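Local coordinates for protein insecticidal Delta-Endotoxin Cry8Ea1 (Bacillus Thuringiensis, PDB 3EB7) that probably kills insect larvae, including underground scarab pests, by inserting into gut-cell membranes and forming pores, as other three-domain Cry toxins do, at residues S436-I448 / I487-Y499. Residues are numbered along the deposited sequence; the frame is centred on the assembly and turned at random.
With SO4 (sulfate ion), chain D.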
loop_
_atom_site.group_PDB
_atom_site.type_symbol
_atom_site.label_atom_id
_atom_site.label_comp_id
_atom_site.label_asym_id
_atom_site.label_seq_id
_atom_site.Cartn_x
_atom_site.Cartn_y
_atom_site.Cartn_z
ATOM N N SER A 436 0.908 -1.296 8.214
ATOM C CA SER A 436 1.161 -2.773 8.242
ATOM C C SER A 436 2.641 -3.169 8.188
ATOM O O SER A 436 2.994 -4.282 8.492
ATOM C CB SER A 436 0.422 -3.492 7.093
ATOM O OG SER A 436 0.766 -2.929 5.839
ATOM N N ALA A 437 3.489 -2.241 7.769
ATOM C CA ALA A 437 4.897 -2.488 7.607
ATOM C C ALA A 437 5.636 -2.155 8.917
ATOM O O ALA A 437 5.886 -1.008 9.238
ATOM C CB ALA A 437 5.405 -1.659 6.443
ATOM N N ASP A 438 5.987 -3.183 9.669
ATOM C CA ASP A 438 6.457 -2.985 11.022
ATOM C C ASP A 438 7.905 -2.503 11.063
ATOM O O ASP A 438 8.606 -2.528 10.066
ATOM C CB ASP A 438 6.192 -4.244 11.901
ATOM C CG ASP A 438 7.117 -5.436 11.581
ATOM O OD1 ASP A 438 8.051 -5.354 10.743
ATOM O OD2 ASP A 438 6.902 -6.494 12.203
ATOM N N ARG A 439 8.322 -2.085 12.249
ATOM C CA ARG A 439 9.642 -1.547 12.525
ATOM C C ARG A 439 10.690 -2.582 12.912
ATOM O O ARG A 439 11.886 -2.284 12.930
ATOM C CB ARG A 439 9.513 -0.551 13.677
ATOM C CG ARG A 439 8.683 0.664 13.328
ATOM C CD ARG A 439 8.805 1.682 14.475
ATOM N NE ARG A 439 8.371 2.946 13.946
ATOM C CZ ARG A 439 9.173 3.907 13.530
ATOM N NH1 ARG A 439 10.483 3.785 13.660
ATOM N NH2 ARG A 439 8.640 5.006 13.005
ATOM N N THR A 440 10.240 -3.792 13.207
ATOM C CA THR A 440 11.032 -4.775 13.946
ATOM C C THR A 440 11.237 -6.092 13.200
ATOM O O THR A 440 11.986 -6.972 13.690
ATOM C CB THR A 440 10.312 -5.133 15.301
ATOM O OG1 THR A 440 8.925 -5.369 15.036
ATOM C CG2 THR A 440 10.425 -3.990 16.357
ATOM N N ASN A 441 10.559 -6.265 12.055
ATOM C CA ASN A 441 10.524 -7.591 11.404
ATOM C C ASN A 441 10.257 -8.745 12.408
ATOM O O ASN A 441 11.062 -9.686 12.565
ATOM C CB ASN A 441 11.809 -7.850 10.611
ATOM C CG ASN A 441 11.955 -6.939 9.420
ATOM O OD1 ASN A 441 10.965 -6.593 8.767
ATOM N ND2 ASN A 441 13.195 -6.544 9.122
ATOM N N THR A 442 9.124 -8.649 13.088
ATOM C CA THR A 442 8.704 -9.617 14.085
ATOM C C THR A 442 8.304 -10.898 13.393
ATOM O O THR A 442 7.620 -10.859 12.383
ATOM C CB THR A 442 7.511 -9.074 14.919
ATOM O OG1 THR A 442 7.930 -7.893 15.603
ATOM C CG2 THR A 442 7.004 -10.082 15.970
ATOM N N VAL A 443 8.731 -12.025 13.960
ATOM C CA VAL A 443 8.343 -13.372 13.511
ATOM C C VAL A 443 7.450 -13.967 14.596
ATOM O O VAL A 443 7.874 -14.090 15.766
ATOM C CB VAL A 443 9.605 -14.271 13.244
ATOM C CG1 VAL A 443 9.233 -15.662 12.718
ATOM C CG2 VAL A 443 10.520 -13.595 12.247
ATOM N N TYR A 444 6.221 -14.302 14.192
ATOM C CA TYR A 444 5.204 -14.904 15.058
ATOM C C TYR A 444 5.258 -16.429 15.107
ATOM O O TYR A 444 5.471 -17.071 14.080
ATOM C CB TYR A 444 3.788 -14.448 14.648
ATOM C CG TYR A 444 3.682 -12.939 14.639
ATOM C CD1 TYR A 444 3.957 -12.215 13.481
ATOM C CD2 TYR A 444 3.356 -12.234 15.806
ATOM C CE1 TYR A 444 3.904 -10.822 13.469
ATOM C CE2 TYR A 444 3.300 -10.856 15.807
ATOM C CZ TYR A 444 3.573 -10.154 14.634
ATOM O OH TYR A 444 3.513 -8.784 14.627
ATOM N N SER A 445 5.051 -16.996 16.290
ATOM C CA SER A 445 5.080 -18.447 16.467
ATOM C C SER A 445 3.815 -19.065 15.932
ATOM O O SER A 445 3.778 -20.244 15.645
ATOM C CB SER A 445 5.139 -18.812 17.944
ATOM O OG SER A 445 6.203 -18.152 18.572
ATOM N N ASP A 446 2.756 -18.276 15.873
ATOM C CA ASP A 446 1.437 -18.814 15.635
ATOM C C ASP A 446 0.751 -18.259 14.376
ATOM O O ASP A 446 -0.434 -18.460 14.162
ATOM C CB ASP A 446 0.577 -18.692 16.918
ATOM C CG ASP A 446 0.260 -17.235 17.331
ATOM O OD1 ASP A 446 0.997 -16.254 17.002
ATOM O OD2 ASP A 446 -0.781 -17.073 18.023
ATOM N N LYS A 447 1.524 -17.582 13.536
ATOM C CA LYS A 447 1.038 -16.990 12.297
ATOM C C LYS A 447 2.051 -17.287 11.169
ATOM O O LYS A 447 3.208 -17.607 11.439
ATOM C CB LYS A 447 0.921 -15.480 12.483
ATOM C CG LYS A 447 -0.159 -15.093 13.443
ATOM C CD LYS A 447 0.033 -13.679 13.970
ATOM C CE LYS A 447 -0.751 -13.471 15.285
ATOM N NZ LYS A 447 -1.440 -12.143 15.329
ATOM N N ILE A 448 1.586 -17.211 9.928
ATOM C CA ILE A 448 2.428 -17.112 8.752
ATOM C C ILE A 448 2.947 -15.664 8.701
ATOM O O ILE A 448 2.149 -14.712 8.653
ATOM C CB ILE A 448 1.619 -17.486 7.454
ATOM C CG1 ILE A 448 1.139 -18.951 7.539
ATOM C CG2 ILE A 448 2.444 -17.192 6.183
ATOM C CD1 ILE A 448 0.209 -19.448 6.443
ATOM N N ILE A 487 18.593 -9.540 6.469
ATOM C CA ILE A 487 17.327 -9.154 7.028
ATOM C C ILE A 487 17.381 -9.441 8.533
ATOM O O ILE A 487 17.576 -10.594 8.960
ATOM C CB ILE A 487 16.131 -9.911 6.410
ATOM C CG1 ILE A 487 16.104 -9.757 4.897
ATOM C CG2 ILE A 487 14.779 -9.475 7.086
ATOM C CD1 ILE A 487 15.086 -10.610 4.250
ATOM N N ARG A 488 17.222 -8.369 9.311
ATOM C CA ARG A 488 17.317 -8.434 10.765
ATOM C C ARG A 488 15.943 -8.674 11.358
ATOM O O ARG A 488 14.963 -8.020 10.961
ATOM C CB ARG A 488 17.943 -7.148 11.272
ATOM C CG ARG A 488 17.219 -6.521 12.459
ATOM C CD ARG A 488 18.198 -6.275 13.629
ATOM N NE ARG A 488 19.053 -7.456 13.807
ATOM C CZ ARG A 488 18.696 -8.530 14.501
ATOM N NH1 ARG A 488 17.487 -8.561 15.105
ATOM N NH2 ARG A 488 19.558 -9.554 14.587
ATOM N N LEU A 489 15.858 -9.639 12.263
ATOM C CA LEU A 489 14.569 -10.136 12.750
ATOM C C LEU A 489 14.405 -10.147 14.284
ATOM O O LEU A 489 15.379 -10.308 15.029
ATOM C CB LEU A 489 14.337 -11.556 12.237
ATOM C CG LEU A 489 14.518 -11.961 10.771
ATOM C CD1 LEU A 489 14.501 -13.494 10.725
ATOM C CD2 LEU A 489 13.401 -11.344 9.904
ATOM N N ASN A 490 13.166 -9.993 14.746
ATOM C CA ASN A 490 12.854 -10.155 16.145
ATOM C C ASN A 490 11.950 -11.356 16.317
ATOM O O ASN A 490 10.795 -11.338 15.848
ATOM C CB ASN A 490 12.294 -8.859 16.769
ATOM C CG ASN A 490 13.403 -7.815 17.011
ATOM O OD1 ASN A 490 14.155 -7.908 17.998
ATOM N ND2 ASN A 490 13.544 -6.846 16.081
ATOM N N ILE A 491 12.496 -12.419 16.943
ATOM C CA ILE A 491 11.767 -13.702 17.009
ATOM C C ILE A 491 10.950 -13.747 18.324
ATOM O O ILE A 491 11.511 -13.638 19.437
ATOM C CB ILE A 491 12.699 -14.983 16.856
ATOM C CG1 ILE A 491 13.794 -14.859 15.753
ATOM C CG2 ILE A 491 11.878 -16.278 16.717
ATOM C CD1 ILE A 491 13.319 -14.542 14.342
ATOM N N ASN A 492 9.632 -13.883 18.188
ATOM C CA ASN A 492 8.763 -14.086 19.349
ATOM C C ASN A 492 8.907 -15.503 19.948
ATOM O O ASN A 492 9.329 -16.455 19.279
ATOM C CB ASN A 492 7.309 -13.826 18.996
ATOM C CG ASN A 492 6.967 -12.337 18.904
ATOM O OD1 ASN A 492 7.783 -11.459 19.178
ATOM N ND2 ASN A 492 5.743 -12.061 18.514
ATOM N N SER A 493 8.558 -15.654 21.212
ATOM C CA SER A 493 8.826 -16.916 21.857
ATOM C C SER A 493 7.830 -17.997 21.341
ATOM O O SER A 493 6.736 -17.651 20.828
ATOM C CB SER A 493 8.775 -16.740 23.380
ATOM O OG SER A 493 7.500 -17.087 23.842
ATOM N N PRO A 494 8.186 -19.294 21.455
ATOM C CA PRO A 494 9.378 -19.915 22.002
ATOM C C PRO A 494 10.436 -20.142 20.923
ATOM O O PRO A 494 10.098 -20.494 19.804
ATOM C CB PRO A 494 8.833 -21.245 22.506
ATOM C CG PRO A 494 7.823 -21.612 21.441
ATOM C CD PRO A 494 7.220 -20.309 20.987
ATOM N N LEU A 495 11.708 -19.947 21.261
ATOM C CA LEU A 495 12.793 -20.081 20.290
ATOM C C LEU A 495 13.005 -21.513 19.769
ATOM O O LEU A 495 13.785 -21.732 18.843
ATOM C CB LEU A 495 14.092 -19.535 20.865
ATOM C CG LEU A 495 14.407 -18.052 20.653
ATOM C CD1 LEU A 495 15.660 -17.678 21.493
ATOM C CD2 LEU A 495 14.607 -17.702 19.169
ATOM N N SER A 496 12.293 -22.458 20.379
ATOM C CA SER A 496 12.377 -23.869 20.066
ATOM C C SER A 496 11.372 -24.211 18.954
ATOM O O SER A 496 11.369 -25.322 18.444
ATOM C CB SER A 496 12.098 -24.702 21.332
ATOM O OG SER A 496 10.813 -24.407 21.859
ATOM N N GLN A 497 10.527 -23.236 18.603
ATOM C CA GLN A 497 9.550 -23.358 17.532
ATOM C C GLN A 497 10.256 -23.576 16.190
ATOM O O GLN A 497 11.146 -22.798 15.800
ATOM C CB GLN A 497 8.714 -22.081 17.476
ATOM C CG GLN A 497 7.776 -21.978 16.303
ATOM C CD GLN A 497 6.661 -22.936 16.437
ATOM O OE1 GLN A 497 6.092 -23.058 17.508
ATOM N NE2 GLN A 497 6.339 -23.655 15.358
ATOM N N LYS A 498 9.866 -24.648 15.496
ATOM C CA LYS A 498 10.310 -24.877 14.108
ATOM C C LYS A 498 9.547 -24.017 13.086
ATOM O O LYS A 498 8.354 -23.742 13.236
ATOM C CB LYS A 498 10.132 -26.350 13.713
ATOM C CG LYS A 498 10.786 -27.337 14.631
ATOM C CD LYS A 498 12.280 -27.203 14.572
ATOM C CE LYS A 498 12.933 -28.582 14.684
ATOM N NZ LYS A 498 11.990 -29.572 15.339
ATOM N N TYR A 499 10.257 -23.643 12.038
ATOM C CA TYR A 499 9.707 -22.901 10.939
ATOM C C TYR A 499 10.207 -23.550 9.657
ATOM O O TYR A 499 11.322 -24.072 9.600
ATOM C CB TYR A 499 10.201 -21.440 10.959
ATOM C CG TYR A 499 9.696 -20.605 12.118
ATOM C CD1 TYR A 499 10.463 -20.463 13.279
ATOM C CD2 TYR A 499 8.443 -19.975 12.059
ATOM C CE1 TYR A 499 10.002 -19.721 14.370
ATOM C CE2 TYR A 499 7.965 -19.229 13.135
ATOM C CZ TYR A 499 8.757 -19.103 14.293
ATOM O OH TYR A 499 8.303 -18.352 15.352
HETATM S S SO4 D . 7.927 -12.955 23.507
HETATM O O1 SO4 D . 7.608 -11.546 23.726
HETATM O O2 SO4 D . 9.294 -13.065 22.985
HETATM O O3 SO4 D . 7.858 -13.664 24.787
HETATM O O4 SO4 D . 6.946 -13.499 22.555
HETATM O O HOH W 1 9.054 -8.433 18.088
HETATM O O HOH W 2 3.909 -14.855 18.434
#
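Val443 is bonded through both its N and its O in a short parallel pairing: Val443 N donates to Asn490 O at 2.9 Å, and Val443 O accepts from Asn492 N at 3.0 Å. With Asn490 N bonded to Asn441 O, this adds 442-443 as an edge strand beside 482-491 in a sheet of the C-terminal domain, whose family belongs to the galactose-binding-like clan. The tight side is the buried one. There Val443 sends its two methyls to different neighbours: CG1, anti to the backbone N (chi1 -178°), reaches Tyr499 CE2 at 3.8 Å, while CG2 lies 3.6 Å from Ile491 CD1. Leu585 of strand 578-588 also packs against this valine. At the start of the pairing, two asparagine amides reach across in opposite directions. Asn441 ND2 meets Arg488 O at 2.9 Å, and Asn490 ND2 takes an in-plane lone pair of Thr440 O at 2.9 Å; each acceptor lies close to the plane of the amide that grips it. Lys455 and Gln559 hold the respective OD1 atoms, which should fix both amide flips. The side of Thr442 and Asn490, continued by Tyr444 and Asn492, is looser and partly exposed. Thr442 CG2 sits 3.7 Å above one face of the Tyr444 ring; one water bonds Thr442 OG1, and a sulfate, probably from the crystallisation liquor, accepts from Ser493 N. Backbone and asparagine amide bonds together thus fix the parallel register, while apolar contacts gather on the face of Val443.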